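Local structure of aerobactin synthase IucA (Klebsiella pneumoniae subsp. pneumoniae, 5JM8) at residues E216-D219 / N220-L223. The protein probably joins citrate to N6-acetyl-N6-hydroxylysine at the cost of ATP, as an NIS synthetase making the virulence siderophore aerobactin. Residues are numbered along the deposited sequence; the frame is centred on the assembly and turned at random.
Sequences ELSD and NQWL
Ser218 and Gln221 close a tight chain reversal: their CA atoms lie 4.9 Å apart, and the directions of 216-219 and 220-223 differ by 139°. Ser218 N donates to Gln221 O at 2.8 Å, nearly straight (167°) and in the carbonyl plane. In the return bond the acceptor is a hydroxyl: Gln221 N donates to Ser218 OG, 3.0 Å away, which chi1 of 78° places between its own backbone N and carbonyl carbon, facing the returning chain. Trp222 swings back along the turn, and its NE1 donates to Asp219 O at 2.8 Å from above the carbonyl plane, not along a lone pair. Ser218 O meets the same ring edge in plane, 3.3 Å from CD1. Leaving the turn, Gln221 reaches back toward Glu216: CG is anti to the backbone N, and the extended chain passes Glu216 O, bringing NE2 to 2.9 Å from that oxygen; amide and Glu216 carboxylate are steeply inclined. Glu216 OE2 is salt-bridged to Lys250. Leu217 CD1 rests 4.0 Å from Trp222 CA, while Leu223 CD2 touches Glu216 CB. Leu217 O and Asp219 OD1 accept hydrogen bonds from Gln200 NE2 and Gln199 NE2 of the second subunit, which puts the turn at a subunit interface. The backbone angles of Asp219 and Asn220 are those of a type I-like beta turn, with a serine hydroxyl accepting the i+3 N-H, at the entry to strand 221-226, outermost within this chain in a three-stranded antiparallel sheet.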
# COMPACT_ATOMS: atom_id res chain seq x y z
N GLU A 216 16.39 -12.10 -25.26
CA GLU A 216 17.79 -12.44 -25.51
C GLU A 216 18.21 -13.70 -24.75
O GLU A 216 19.39 -14.06 -24.75
CB GLU A 216 18.69 -11.28 -25.11
CG GLU A 216 18.58 -10.07 -26.01
CD GLU A 216 19.04 -10.35 -27.43
OE1 GLU A 216 19.80 -11.32 -27.63
OE2 GLU A 216 18.65 -9.59 -28.34
N LEU A 217 17.26 -14.37 -24.11
CA LEU A 217 17.56 -15.56 -23.33
C LEU A 217 17.37 -16.84 -24.15
O LEU A 217 16.31 -17.05 -24.73
CB LEU A 217 16.69 -15.61 -22.07
CG LEU A 217 16.95 -16.76 -21.09
CD1 LEU A 217 18.34 -16.67 -20.49
CD2 LEU A 217 15.89 -16.79 -20.00
N SER A 218 18.40 -17.67 -24.19
CA SER A 218 18.32 -18.95 -24.89
C SER A 218 19.16 -20.00 -24.17
O SER A 218 19.79 -19.72 -23.15
CB SER A 218 18.78 -18.80 -26.34
OG SER A 218 20.19 -18.75 -26.43
N ASP A 219 19.18 -21.21 -24.72
CA ASP A 219 19.90 -22.32 -24.11
C ASP A 219 21.38 -22.00 -23.96
O ASP A 219 21.98 -22.28 -22.93
CB ASP A 219 19.74 -23.60 -24.94
CG ASP A 219 18.32 -24.12 -24.93
OD1 ASP A 219 17.58 -23.83 -23.97
OD2 ASP A 219 17.94 -24.84 -25.88
N ASN A 220 21.95 -21.39 -25.00
CA ASN A 220 23.38 -21.10 -25.01
C ASN A 220 23.67 -19.68 -24.55
O ASN A 220 24.71 -19.43 -23.95
CB ASN A 220 23.94 -21.33 -26.41
CG ASN A 220 23.83 -22.78 -26.84
OD1 ASN A 220 23.89 -23.69 -26.02
ND2 ASN A 220 23.67 -22.99 -28.14
N GLN A 221 22.75 -18.77 -24.84
CA GLN A 221 22.95 -17.35 -24.56
C GLN A 221 22.17 -16.93 -23.31
O GLN A 221 20.94 -16.95 -23.29
CB GLN A 221 22.54 -16.52 -25.78
CG GLN A 221 22.33 -15.04 -25.50
CD GLN A 221 22.05 -14.23 -26.76
OE1 GLN A 221 22.91 -13.51 -27.24
NE2 GLN A 221 20.83 -14.34 -27.27
N TRP A 222 22.91 -16.55 -22.26
CA TRP A 222 22.32 -16.20 -20.97
C TRP A 222 22.46 -14.71 -20.67
O TRP A 222 23.39 -14.05 -21.14
CB TRP A 222 22.99 -16.99 -19.85
CG TRP A 222 22.91 -18.48 -20.00
CD1 TRP A 222 22.22 -19.17 -20.95
CD2 TRP A 222 23.55 -19.46 -19.18
NE1 TRP A 222 22.39 -20.52 -20.77
CE2 TRP A 222 23.20 -20.72 -19.69
CE3 TRP A 222 24.38 -19.39 -18.06
CZ2 TRP A 222 23.66 -21.91 -19.12
CZ3 TRP A 222 24.84 -20.57 -17.49
CH2 TRP A 222 24.47 -21.81 -18.02
N LEU A 223 21.53 -14.20 -19.87
CA LEU A 223 21.58 -12.81 -19.41
C LEU A 223 22.47 -12.71 -18.18
O LEU A 223 22.35 -13.51 -17.25
CB LEU A 223 20.18 -12.30 -19.11
CG LEU A 223 19.21 -12.27 -20.29
CD1 LEU A 223 17.81 -11.90 -19.82
CD2 LEU A 223 19.69 -11.29 -21.36